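Local coordinates for protein nudix Hydrolase, RenU (Mycolicibacterium smegmatis, PDB 6UUF) that probably hydrolyses nucleoside diphosphate derivatives, perhaps including NADH, as a magnesium-dependent member of the Nudix hydrolase family, at residues A[23-29]-A[107-113]; A[86-90]-A[160-164]; A[8-12]-A[98-104]; A[134-138]-A[150-154]; A[77-81]-A[120-126]. The protein carries 3 engineered substitutions. All coordinates share one frame; numbering follows the deposited sequence.

Contact 1. Residues A[23-29]-A[107-113]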
# COMPACT_ATOMS: atom_id res chain seq x y z
N ALA A 23 -4.66 -8.62 3.06
CA ALA A 23 -4.18 -7.32 3.45
C ALA A 23 -4.39 -6.37 2.28
O ALA A 23 -4.63 -6.79 1.12
CB ALA A 23 -2.73 -7.39 3.82
N ALA A 24 -4.27 -5.09 2.61
CA ALA A 24 -4.43 -4.01 1.64
C ALA A 24 -3.47 -2.88 1.94
O ALA A 24 -3.19 -2.59 3.09
CB ALA A 24 -5.85 -3.48 1.69
N GLY A 25 -2.97 -2.24 0.88
CA GLY A 25 -2.10 -1.07 1.04
C GLY A 25 -2.53 0.09 0.18
O GLY A 25 -3.08 -0.13 -0.91
N LEU A 26 -2.23 1.31 0.65
CA LEU A 26 -2.54 2.51 -0.08
C LEU A 26 -1.39 3.01 -0.91
O LEU A 26 -0.35 3.34 -0.38
CB LEU A 26 -2.94 3.60 0.89
CG LEU A 26 -3.78 4.70 0.26
CD1 LEU A 26 -5.11 4.23 -0.31
CD2 LEU A 26 -4.00 5.75 1.35
N LEU A 27 -1.60 3.08 -2.22
CA LEU A 27 -0.71 3.79 -3.15
C LEU A 27 -1.29 5.15 -3.40
O LEU A 27 -2.14 5.34 -4.27
CB LEU A 27 -0.58 3.01 -4.46
CG LEU A 27 0.26 3.59 -5.58
CD1 LEU A 27 1.61 3.94 -5.02
CD2 LEU A 27 0.46 2.54 -6.69
N LEU A 28 -0.88 6.11 -2.58
CA LEU A 28 -1.39 7.46 -2.62
C LEU A 28 -0.50 8.33 -3.53
O LEU A 28 0.69 8.43 -3.29
CB LEU A 28 -1.41 8.07 -1.24
CG LEU A 28 -1.97 9.49 -1.16
CD1 LEU A 28 -3.40 9.62 -1.73
CD2 LEU A 28 -1.96 9.90 0.29
N ARG A 29 -1.11 8.96 -4.54
CA ARG A 29 -0.42 9.79 -5.53
C ARG A 29 -0.66 11.25 -5.27
O ARG A 29 -1.77 11.62 -4.86
CB ARG A 29 -0.83 9.46 -6.94
CG ARG A 29 -0.76 7.97 -7.27
CD ARG A 29 -1.23 7.70 -8.70
NE ARG A 29 -2.62 8.11 -8.95
CZ ARG A 29 -3.20 8.08 -10.14
NH1 ARG A 29 -2.53 7.69 -11.24
NH2 ARG A 29 -4.46 8.48 -10.26
N TYR A 107 -3.23 -9.68 -1.43
CA TYR A 107 -2.84 -8.33 -1.15
C TYR A 107 -3.46 -7.47 -2.23
O TYR A 107 -3.21 -7.72 -3.45
CB TYR A 107 -1.31 -8.14 -1.21
CG TYR A 107 -0.87 -6.78 -0.73
CD1 TYR A 107 -0.92 -5.67 -1.56
CD2 TYR A 107 -0.37 -6.60 0.55
CE1 TYR A 107 -0.55 -4.42 -1.12
CE2 TYR A 107 0.06 -5.35 0.99
CZ TYR A 107 -0.04 -4.27 0.16
OH TYR A 107 0.36 -3.06 0.62
N THR A 108 -4.14 -6.41 -1.80
CA THR A 108 -4.82 -5.49 -2.67
C THR A 108 -4.23 -4.11 -2.52
O THR A 108 -4.24 -3.50 -1.43
CB THR A 108 -6.31 -5.44 -2.37
OG1 THR A 108 -6.89 -6.72 -2.55
CG2 THR A 108 -7.03 -4.47 -3.30
N THR A 109 -3.75 -3.58 -3.64
CA THR A 109 -3.25 -2.21 -3.70
C THR A 109 -4.41 -1.30 -4.06
O THR A 109 -5.13 -1.51 -5.05
CB THR A 109 -2.10 -2.06 -4.75
OG1 THR A 109 -0.99 -2.86 -4.34
CG2 THR A 109 -1.65 -0.62 -4.84
N VAL A 110 -4.58 -0.27 -3.24
CA VAL A 110 -5.64 0.67 -3.40
C VAL A 110 -4.95 1.95 -3.85
O VAL A 110 -4.21 2.58 -3.07
CB VAL A 110 -6.42 0.81 -2.07
CG1 VAL A 110 -7.52 1.86 -2.15
CG2 VAL A 110 -7.04 -0.53 -1.69
N ILE A 111 -5.20 2.34 -5.10
CA ILE A 111 -4.66 3.57 -5.68
C ILE A 111 -5.53 4.76 -5.28
O ILE A 111 -6.74 4.74 -5.45
CB ILE A 111 -4.62 3.45 -7.22
CG1 ILE A 111 -3.80 2.18 -7.61
CG2 ILE A 111 -4.08 4.73 -7.83
CD1 ILE A 111 -3.59 1.96 -9.10
N ALA A 112 -4.93 5.82 -4.78
CA ALA A 112 -5.70 7.00 -4.41
C ALA A 112 -4.90 8.24 -4.75
O ALA A 112 -3.67 8.15 -4.92
CB ALA A 112 -6.05 7.00 -2.94
N ASP A 113 -5.61 9.37 -4.87
CA ASP A 113 -5.03 10.69 -5.15
C ASP A 113 -5.26 11.72 -4.02
O ASP A 113 -6.29 11.76 -3.37
CB ASP A 113 -5.67 11.28 -6.37
CG ASP A 113 -5.44 10.45 -7.62
OD1 ASP A 113 -4.62 9.52 -7.65
OD2 ASP A 113 -6.14 10.73 -8.60
O HOH W 1 -6.74 -8.16 -0.24
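The phenol of Tyr-107 fills a hollow left by Gly-25: OH of Tyr-107 comes within 3.2 Å of CA of Gly-25, and a beta carbon there would collide with it. CG of Tyr-107 lies opposite its own nitrogen (chi1 -172°), which swings the ring across to the neighbouring strand. Between 23-29 and 107-113, paired in parallel, six backbone hydrogen bonds run from Ala-23 to Arg-29. On the face with Val-110, the small Ala-112 receives two leucine bumps, its CB lying 3.9 Å from both CD1 of Leu-26 and CD1 of Leu-28. On the other face, NE and NH2 of Arg-29 each grip OD1 of Asp-113 at 2.8 Å, the guanidinium and carboxylate planes 30° apart, with Ile-111 CG2 over the rim of one guanidinium face. The outer atoms reach further: Arg-29 NH1 to Ile-160 O, Asp-113 OD2 to Arg-89. A leucine in place of Arg-29 would probably leave Asp-113 OD1 without both donors and Ile-160 O without its mate. Helix 67-79 packs on the Leu-26 face and helix 144-158 on the Leu-27 face, giving the alpha/beta/alpha sandwich of the Nudix fold.

Contact 2. Residues A[86-90]-A[160-164]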
# COMPACT_ATOMS: atom_id res chain seq x y z
N LEU A 86 -8.19 12.64 0.81
CA LEU A 86 -7.78 11.78 -0.29
C LEU A 86 -8.98 11.25 -1.05
O LEU A 86 -10.10 11.33 -0.58
CB LEU A 86 -6.89 10.66 0.23
CG LEU A 86 -7.41 9.74 1.35
CD1 LEU A 86 -8.32 8.65 0.82
CD2 LEU A 86 -6.27 9.14 2.13
N THR A 87 -8.71 10.71 -2.24
CA THR A 87 -9.76 10.21 -3.11
C THR A 87 -9.37 8.86 -3.68
O THR A 87 -8.39 8.77 -4.41
CB THR A 87 -10.02 11.21 -4.26
OG1 THR A 87 -10.46 12.44 -3.69
CG2 THR A 87 -11.12 10.69 -5.19
N VAL A 88 -10.14 7.82 -3.35
CA VAL A 88 -9.78 6.47 -3.77
C VAL A 88 -10.16 6.32 -5.23
O VAL A 88 -11.28 6.69 -5.63
CB VAL A 88 -10.47 5.40 -2.90
CG1 VAL A 88 -10.25 4.00 -3.48
CG2 VAL A 88 -9.97 5.46 -1.45
N ARG A 89 -9.25 5.78 -6.02
CA ARG A 89 -9.47 5.65 -7.48
C ARG A 89 -9.86 4.22 -7.84
O ARG A 89 -10.98 3.97 -8.27
CB ARG A 89 -8.23 6.07 -8.25
CG ARG A 89 -7.76 7.48 -7.95
CD ARG A 89 -8.78 8.54 -8.29
NE ARG A 89 -9.24 8.43 -9.69
CZ ARG A 89 -8.59 8.88 -10.75
NH1 ARG A 89 -7.40 9.49 -10.63
NH2 ARG A 89 -9.11 8.72 -11.94
N THR A 90 -9.00 3.26 -7.60
CA THR A 90 -9.36 1.87 -7.88
C THR A 90 -8.54 0.91 -6.99
O THR A 90 -7.75 1.36 -6.17
CB THR A 90 -9.15 1.56 -9.41
OG1 THR A 90 -9.77 0.32 -9.77
CG2 THR A 90 -7.70 1.49 -9.76
N ILE A 160 -4.81 5.92 -15.36
CA ILE A 160 -5.71 6.84 -14.66
C ILE A 160 -4.93 8.05 -14.21
O ILE A 160 -4.33 8.01 -13.15
CB ILE A 160 -6.42 6.23 -13.41
CG1 ILE A 160 -5.56 5.20 -12.69
CG2 ILE A 160 -7.75 5.60 -13.82
CD1 ILE A 160 -6.23 4.60 -11.47
N PRO A 161 -4.94 9.14 -14.99
CA PRO A 161 -4.26 10.35 -14.51
C PRO A 161 -4.92 10.98 -13.30
O PRO A 161 -6.12 10.78 -13.06
CB PRO A 161 -4.38 11.30 -15.69
CG PRO A 161 -5.56 10.77 -16.46
CD PRO A 161 -5.41 9.30 -16.37
N LEU A 162 -4.13 11.74 -12.55
CA LEU A 162 -4.63 12.37 -11.34
C LEU A 162 -5.77 13.29 -11.69
O LEU A 162 -5.82 13.82 -12.78
CB LEU A 162 -3.55 13.16 -10.58
CG LEU A 162 -2.67 12.38 -9.60
CD1 LEU A 162 -1.70 11.50 -10.37
CD2 LEU A 162 -1.92 13.33 -8.69
N LEU A 163 -6.65 13.49 -10.72
CA LEU A 163 -7.80 14.36 -10.85
C LEU A 163 -7.44 15.82 -10.76
O LEU A 163 -6.31 16.18 -10.44
CB LEU A 163 -8.77 14.03 -9.72
CG LEU A 163 -9.25 12.59 -9.74
CD1 LEU A 163 -10.30 12.38 -8.67
CD2 LEU A 163 -9.82 12.24 -11.11
N ASN A 164 -8.42 16.67 -11.05
CA ASN A 164 -8.41 18.07 -10.59
C ASN A 164 -9.84 18.54 -10.29
O ASN A 164 -10.81 17.76 -10.41
CB ASN A 164 -7.71 18.98 -11.60
CG ASN A 164 -7.95 18.54 -13.03
OD1 ASN A 164 -7.38 17.53 -13.46
ND2 ASN A 164 -8.80 19.27 -13.76
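Across from Arg-89, the chain of Ile-160 to Leu-163 runs almost opposite to Thr-87 to Thr-90, the end-to-end directions being 168° apart, and with 8.2 Å between CA of Arg-89 and CA of Ile-160 the backbones stand too far apart to pair as strands. Side chains span the interval. Arg-89 and Thr-90 both face Ile-111 of the adjoining strand in a classic beta bulge, and the two residues turn toward the 160-164 loop together. The Arg-89 chain folds at chi2 and chi3 (-61° and -54°), which brings its guanidinium up against the loop. NH1 of Arg-89 donates to O of Pro-161 at 3.0 Å in a nearly straight bond; the oxygen lies in the guanidinium plane, whereas the nitrogen sits above the plane of the carbonyl. Leu-163 runs antiparallel to the arginine side chain and lays CD2 over the centre of one guanidinium face, 3.6 Å from CZ of Arg-89. At the margins, methyls meet: CG2 of Thr-90 is 3.8 Å from CD1 of Ile-160, and CG2 of Thr-87 is 4.0 Å from CD1 of Leu-163. NH1 of Arg-89 also forms a salt bridge with Asp-113 OD2 on the next strand. That carboxylate probably offsets the arginine's charge while Pro-161 O ties the same nitrogen to the loop, so a polar bond set among methyls holds loop to sheet.

Contact 3. Residues A[8-12]-A[98-104]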
# COMPACT_ATOMS: atom_id res chain seq x y z
N TRP A 8 -3.78 -16.80 10.71
CA TRP A 8 -2.89 -17.21 9.65
C TRP A 8 -3.67 -17.84 8.56
O TRP A 8 -4.67 -18.49 8.80
CB TRP A 8 -1.87 -18.24 10.17
CG TRP A 8 -1.01 -17.72 11.25
CD1 TRP A 8 -1.07 -18.02 12.59
CD2 TRP A 8 0.05 -16.78 11.10
NE1 TRP A 8 -0.10 -17.32 13.28
CE2 TRP A 8 0.60 -16.56 12.38
CE3 TRP A 8 0.59 -16.12 10.01
CZ2 TRP A 8 1.65 -15.69 12.59
CZ3 TRP A 8 1.64 -15.24 10.21
CH2 TRP A 8 2.16 -15.04 11.49
N VAL A 9 -3.19 -17.64 7.35
CA VAL A 9 -3.53 -18.53 6.25
C VAL A 9 -2.26 -19.29 5.84
O VAL A 9 -1.18 -18.67 5.66
CB VAL A 9 -4.08 -17.73 5.08
CG1 VAL A 9 -4.37 -18.63 3.86
CG2 VAL A 9 -5.32 -16.96 5.56
N MET A 10 -2.36 -20.60 5.72
CA MET A 10 -1.23 -21.42 5.24
C MET A 10 -1.33 -21.69 3.73
O MET A 10 -2.30 -22.24 3.27
CB MET A 10 -1.21 -22.78 5.96
CG MET A 10 -0.01 -23.67 5.56
SD MET A 10 1.61 -23.07 6.05
CE MET A 10 1.23 -22.50 7.72
N SER A 11 -0.28 -21.36 2.98
CA SER A 11 -0.29 -21.64 1.54
C SER A 11 -0.16 -23.11 1.19
O SER A 11 0.29 -23.93 2.00
CB SER A 11 0.85 -20.90 0.83
OG SER A 11 2.14 -21.43 1.11
N GLU A 12 -0.51 -23.42 -0.06
CA GLU A 12 -0.16 -24.68 -0.70
C GLU A 12 1.34 -25.00 -0.59
O GLU A 12 1.68 -26.09 -0.21
CB GLU A 12 -0.58 -24.68 -2.17
CG GLU A 12 -2.09 -24.79 -2.37
CD GLU A 12 -2.49 -24.90 -3.83
OE1 GLU A 12 -1.66 -24.56 -4.71
OE2 GLU A 12 -3.65 -25.30 -4.11
N ALA A 98 -2.89 -19.34 -3.28
CA ALA A 98 -3.68 -20.51 -2.99
C ALA A 98 -3.32 -21.00 -1.58
O ALA A 98 -2.19 -21.40 -1.35
CB ALA A 98 -3.41 -21.61 -4.02
N GLY A 99 -4.28 -20.89 -0.65
CA GLY A 99 -4.16 -21.43 0.69
C GLY A 99 -4.61 -22.90 0.77
O GLY A 99 -5.26 -23.42 -0.15
N ILE A 100 -4.28 -23.56 1.88
CA ILE A 100 -4.69 -24.95 2.11
C ILE A 100 -6.16 -24.97 2.48
O ILE A 100 -6.62 -24.14 3.28
CB ILE A 100 -3.85 -25.64 3.23
CG1 ILE A 100 -2.42 -25.87 2.75
CG2 ILE A 100 -4.46 -26.98 3.63
CD1 ILE A 100 -1.43 -26.22 3.85
N GLY A 101 -6.88 -25.91 1.88
CA GLY A 101 -8.28 -26.14 2.23
C GLY A 101 -9.22 -25.12 1.63
O GLY A 101 -10.09 -24.58 2.33
N GLY A 102 -9.02 -24.85 0.34
CA GLY A 102 -9.85 -23.91 -0.41
C GLY A 102 -9.50 -22.45 -0.22
O GLY A 102 -9.75 -21.65 -1.12
N THR A 103 -8.89 -22.10 0.92
CA THR A 103 -8.78 -20.70 1.35
C THR A 103 -7.75 -19.91 0.54
O THR A 103 -6.95 -20.46 -0.22
CB THR A 103 -8.57 -20.56 2.87
OG1 THR A 103 -7.48 -21.39 3.31
CG2 THR A 103 -9.85 -20.96 3.61
N GLN A 104 -7.83 -18.60 0.69
CA GLN A 104 -7.08 -17.68 -0.15
C GLN A 104 -6.47 -16.56 0.67
O GLN A 104 -6.96 -16.19 1.75
CB GLN A 104 -7.99 -17.08 -1.20
CG GLN A 104 -7.23 -16.49 -2.37
CD GLN A 104 -8.08 -16.41 -3.60
OE1 GLN A 104 -9.15 -15.82 -3.57
NE2 GLN A 104 -7.63 -17.02 -4.69
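Met-10 and Ile-100 make the tight part of this contact, lying side by side and pointing the same way. CG of Met-10 is only 3.4 Å from CD1 of Ile-100, closer than ordinary van der Waals packing. Backbone bonds lie close by: Ile-100 N donates to Met-10 O at 2.8 Å, while Glu-12 N donates to Ala-98 O at 2.9 Å, with an N-H...O angle of 172°. These two bonds flank a single bridge between Ser-11 and Gly-99, whose CA atoms are 4.0 Å apart. Gly-99 matters sterically, since a beta carbon would run into CG1 of Val-9 and into Thr-103 O.

The 98-104 segment is the turn of a beta hairpin joining strands 87-98 and 104-113, and it is docked on the end of strand 8-10, itself paired antiparallel with 16-18, and on the residues that follow it. Within the turn, Gly-99 N bonds to Thr-103 O. OG1 of Thr-103, set between its own backbone N and carbonyl carbon (chi1 51°), bonds to Ile-100 O from above the carbonyl plane. Gly-101 and Gly-102, both with positive phi, carry the chain round the bend on the exposed side.

Packing is looser on the Val-9 side of the bridge, where CG1 of Val-9 comes no closer than 4.1 Å to O of Gln-104. On the solvent side Glu-12 stretches out beyond CG, its carboxylate resting beside the methyl of Ala-98, with CD of Glu-12 3.4 Å from CB of Ala-98. Back on the buried side, Ser-11 turns its hydroxyl to Ala-15 N.

Contact 4. Residues A[134-138]-A[150-154]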
# COMPACT_ATOMS: atom_id res chain seq x y z
N GLU A 134 7.36 9.03 -8.84
CA GLU A 134 7.05 7.75 -9.45
C GLU A 134 8.19 7.11 -10.22
O GLU A 134 8.43 5.92 -10.09
CB GLU A 134 5.89 7.91 -10.44
CG GLU A 134 4.52 7.91 -9.83
CD GLU A 134 3.44 7.69 -10.90
OE1 GLU A 134 3.34 8.56 -11.81
OE2 GLU A 134 2.72 6.64 -10.83
N ASP A 135 8.90 7.90 -11.02
CA ASP A 135 10.09 7.42 -11.77
C ASP A 135 11.26 7.01 -10.89
O ASP A 135 12.18 6.31 -11.37
CB ASP A 135 10.60 8.52 -12.74
CG ASP A 135 9.67 8.76 -13.93
OD1 ASP A 135 9.16 7.79 -14.53
OD2 ASP A 135 9.45 9.94 -14.28
N GLN A 136 11.27 7.48 -9.64
CA GLN A 136 12.36 7.17 -8.71
C GLN A 136 12.04 6.10 -7.67
O GLN A 136 12.95 5.67 -6.95
CB GLN A 136 12.84 8.45 -8.04
CG GLN A 136 13.36 9.42 -9.09
CD GLN A 136 14.30 10.43 -8.52
OE1 GLN A 136 15.45 10.51 -8.97
NE2 GLN A 136 13.84 11.20 -7.49
N VAL A 137 10.79 5.62 -7.64
CA VAL A 137 10.40 4.58 -6.68
C VAL A 137 11.30 3.34 -6.77
O VAL A 137 11.78 2.86 -5.74
CB VAL A 137 8.89 4.20 -6.83
CG1 VAL A 137 8.56 2.88 -6.13
CG2 VAL A 137 8.03 5.34 -6.29
N ALA A 138 11.54 2.84 -7.98
CA ALA A 138 12.34 1.61 -8.20
C ALA A 138 13.82 1.75 -7.90
O ALA A 138 14.54 0.76 -7.88
CB ALA A 138 12.19 1.17 -9.64
N TRP A 150 5.58 -3.57 -8.69
CA TRP A 150 5.68 -2.16 -9.00
C TRP A 150 5.48 -1.85 -10.47
O TRP A 150 4.72 -0.93 -10.80
CB TRP A 150 7.01 -1.58 -8.46
CG TRP A 150 7.20 -0.12 -8.77
CD1 TRP A 150 8.23 0.45 -9.48
CD2 TRP A 150 6.29 0.93 -8.47
NE1 TRP A 150 8.04 1.79 -9.59
CE2 TRP A 150 6.86 2.12 -8.96
CE3 TRP A 150 5.07 0.99 -7.78
CZ2 TRP A 150 6.24 3.37 -8.82
CZ3 TRP A 150 4.44 2.23 -7.63
CH2 TRP A 150 5.03 3.41 -8.15
N GLN A 151 6.12 -2.59 -11.38
CA GLN A 151 6.01 -2.23 -12.81
C GLN A 151 4.57 -2.33 -13.26
O GLN A 151 4.07 -1.46 -13.97
CB GLN A 151 6.92 -3.09 -13.69
CG GLN A 151 6.67 -3.01 -15.22
CD GLN A 151 6.71 -1.61 -15.86
OE1 GLN A 151 7.32 -0.66 -15.35
NE2 GLN A 151 6.05 -1.49 -17.03
N ARG A 152 3.90 -3.40 -12.82
CA ARG A 152 2.50 -3.59 -13.12
C ARG A 152 1.64 -2.43 -12.58
O ARG A 152 0.85 -1.85 -13.33
CB ARG A 152 2.03 -4.94 -12.63
CG ARG A 152 0.67 -5.37 -13.19
CD ARG A 152 0.70 -5.73 -14.69
NE ARG A 152 -0.68 -5.91 -15.19
CZ ARG A 152 -1.35 -5.12 -16.04
NH1 ARG A 152 -0.79 -4.03 -16.60
NH2 ARG A 152 -2.60 -5.43 -16.35
N LEU A 153 1.85 -2.03 -11.31
CA LEU A 153 1.16 -0.84 -10.77
C LEU A 153 1.41 0.41 -11.58
O LEU A 153 0.50 1.23 -11.72
CB LEU A 153 1.57 -0.56 -9.32
CG LEU A 153 0.99 -1.58 -8.38
CD1 LEU A 153 1.69 -1.59 -7.05
CD2 LEU A 153 -0.50 -1.33 -8.21
N ARG A 154 2.63 0.60 -12.08
CA ARG A 154 2.89 1.76 -12.94
C ARG A 154 2.06 1.76 -14.21
O ARG A 154 1.56 2.81 -14.63
CB ARG A 154 4.36 1.78 -13.31
CG ARG A 154 5.22 2.21 -12.17
CD ARG A 154 5.60 3.65 -12.36
NE ARG A 154 6.86 3.74 -13.05
CZ ARG A 154 7.38 4.86 -13.52
NH1 ARG A 154 6.73 6.03 -13.46
NH2 ARG A 154 8.58 4.79 -14.08
O HOH W 2 9.95 3.62 -10.47
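This is a mixed contact, aromatic inside and ionic outside, in which Trp-150 and Arg-154 of helix 144-158 meet Val-137 and Asp-135 of the loop that follows strand 126-133. Val-137 lies over one face of the indole: its CG1 is 3.7 Å from the centroid of the five-membered ring, a CH-pi contact 23° off the ring normal. Over the opposite face passes CG of Arg-154, one helical turn on, so the ring is held between a loop methyl and its own helix. CG of Trp-150 stands opposite its backbone N (chi1 179°), which carries the indole out from the helix to the loop. A water joins the polar edge to the loop: it accepts from NE1 of Trp-150 at 2.8 Å and from Ala-138 N, and donates to Glu-134 O at 2.8 Å. Further out, NH1 and NH2 of Arg-154 converge end-on on one oxygen; NH2 of Arg-154 lies 3.1 Å from OD1 of Asp-135, on the anti lone pair of that oxygen, whereas NH1 comes from above the carboxylate plane. The two planes stand 77° apart. A serine in place of Arg-154 would probably leave Asp-135 without this countercharge and Trp-150 without the CG that lies over one face. Since Trp-150 also packs on Leu-27 and Val-137 on Val-39 and Leu-41, the arrangement is that of the C-terminal helix lying on the sheet in the Nudix alpha/beta/alpha sandwich.

Contact 5. Residues A[77-81]-A[120-126]. Engineered in segment 77-81: Ala-77 (natural residue Glu), Ala-78 (natural residue Glu).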
# COMPACT_ATOMS: atom_id res chain seq x y z
N ALA A 77 -3.53 5.28 10.40
CA ALA A 77 -2.75 4.76 11.56
C ALA A 77 -1.23 5.01 11.46
O ALA A 77 -0.58 5.40 12.45
CB ALA A 77 -3.02 3.29 11.78
N ALA A 78 -0.69 4.85 10.26
CA ALA A 78 0.74 4.97 10.02
C ALA A 78 1.20 6.39 9.78
O ALA A 78 2.34 6.69 10.06
CB ALA A 78 1.13 4.11 8.83
N ALA A 79 0.34 7.25 9.24
CA ALA A 79 0.77 8.57 8.77
C ALA A 79 -0.10 9.74 9.21
O ALA A 79 0.27 10.89 8.95
CB ALA A 79 0.89 8.57 7.25
N GLY A 80 -1.22 9.48 9.89
CA GLY A 80 -2.13 10.53 10.34
C GLY A 80 -2.92 11.18 9.22
O GLY A 80 -3.48 12.26 9.40
N LEU A 81 -3.01 10.53 8.06
CA LEU A 81 -3.69 11.13 6.93
C LEU A 81 -5.19 11.11 7.15
O LEU A 81 -5.72 10.04 7.47
CB LEU A 81 -3.39 10.36 5.64
CG LEU A 81 -1.92 10.23 5.24
CD1 LEU A 81 -1.81 9.48 3.93
CD2 LEU A 81 -1.27 11.59 5.16
N THR A 120 2.56 14.45 7.02
CA THR A 120 2.31 13.16 7.66
C THR A 120 2.82 13.29 9.10
O THR A 120 3.74 14.07 9.36
CB THR A 120 3.04 11.99 6.91
OG1 THR A 120 4.44 12.19 6.94
CG2 THR A 120 2.68 11.96 5.47
N VAL A 121 2.18 12.56 10.01
CA VAL A 121 2.70 12.35 11.36
C VAL A 121 3.03 10.87 11.48
O VAL A 121 2.10 10.06 11.53
CB VAL A 121 1.69 12.79 12.45
CG1 VAL A 121 2.31 12.67 13.84
CG2 VAL A 121 1.22 14.21 12.17
N PRO A 122 4.34 10.50 11.50
CA PRO A 122 4.67 9.06 11.57
C PRO A 122 4.29 8.43 12.92
O PRO A 122 4.33 9.09 13.97
CB PRO A 122 6.19 9.02 11.31
CG PRO A 122 6.68 10.37 11.68
CD PRO A 122 5.55 11.34 11.42
N ASN A 123 3.86 7.18 12.85
CA ASN A 123 3.50 6.39 14.01
C ASN A 123 3.65 4.91 13.62
O ASN A 123 3.95 4.60 12.47
CB ASN A 123 2.05 6.72 14.40
CG ASN A 123 1.77 6.49 15.87
OD1 ASN A 123 2.67 6.19 16.66
ND2 ASN A 123 0.50 6.63 16.26
N ARG A 124 3.46 3.99 14.58
CA ARG A 124 3.52 2.56 14.28
C ARG A 124 4.91 2.17 13.71
O ARG A 124 5.93 2.59 14.29
CB ARG A 124 2.34 2.15 13.37
CG ARG A 124 0.96 2.30 14.01
CD ARG A 124 0.48 0.98 14.61
NE ARG A 124 -0.90 1.03 15.09
CZ ARG A 124 -1.62 -0.03 15.48
NH1 ARG A 124 -1.10 -1.26 15.45
NH2 ARG A 124 -2.87 0.13 15.90
N GLU A 125 4.97 1.47 12.56
CA GLU A 125 6.26 1.04 11.97
C GLU A 125 6.86 2.09 10.98
O GLU A 125 7.84 1.80 10.26
CB GLU A 125 6.22 -0.37 11.31
CG GLU A 125 4.88 -1.07 11.17
CD GLU A 125 4.08 -0.61 9.98
OE1 GLU A 125 3.16 0.22 10.17
OE2 GLU A 125 4.38 -1.09 8.86
N SER A 126 6.28 3.30 10.97
CA SER A 126 6.76 4.38 10.11
C SER A 126 8.04 4.92 10.70
O SER A 126 8.03 5.73 11.66
CB SER A 126 5.70 5.48 9.95
OG SER A 126 4.50 4.92 9.42
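Ala-78 O is gripped by two donors of the 120-126 loop, Asn-123 N at 3.2 Å and Ser-126 OG at 2.9 Å from that oxygen, which reach it from opposite faces of its carbonyl plane. The next carbonyl is held as well: Val-121 N donates to Ala-79 O over 2.7 Å, again from above the plane. Carbon contacts fill in around these bonds. CB of Asn-123 lies 3.5 Å from O of Ala-77, CB of Ala-78 is 3.5 Å from OG of Ser-126, and CG2 of Thr-120 runs alongside Leu-81, 4.0 Å from its CD2.

These carbonyls lie at the C-terminal end of helix 67-79, the helix of the Nudix box. Gly-80, with phi 72°, leaves the helix with a sign that favours glycine and turns the chain toward Leu-81. Ala-77 and Ala-78 are engineered; the natural protein has glutamates at both places, in the Glu-Glu-x-Gly part of the family signature, where relatives bind magnesium. The alanine methyls therefore do not represent the native side chains.

In the next shell, a type II' turn from Asn-123 to Ser-126, closed by Ser-126 N to Asn-123 O, brings both donors to Ala-78 O. OG of Ser-126 lies opposite its own carbonyl carbon (chi1 -57°), from where it meets the helix end, and Gln-42 NE2 of strand 37-44 bonds to the same hydroxyl. Just after the helix, Leu-81 O accepts from ND1 of His-76, back within it, while Ala-79 and Thr-120 both rest on Leu-129 of strand 126-133.

The centre of contact 1 lies about 4 Å from the centre of the chain, and the contact forms part of the mixed sheet around which the others are placed. The centres of contacts 1 and 2 are about 11 Å apart. Contact 2 brings in the adjoining strand 87-98 and the tail after helix 144-158, touching contact 1 through Arg-89 and Asp-113. Contact 4 sets that helix on the sheet, and contact 5 fixes the end of helix 67-79; the centres of contacts 4 and 5 are about 22 Å apart. Contact 3 is remote. Along the chain, contacts 1, 2, 3 and 5 interleave, whereas contact 4 follows 1, 3 and 5 and falls between the two segments of contact 2. Distant sequence parts thus build one Nudix domain.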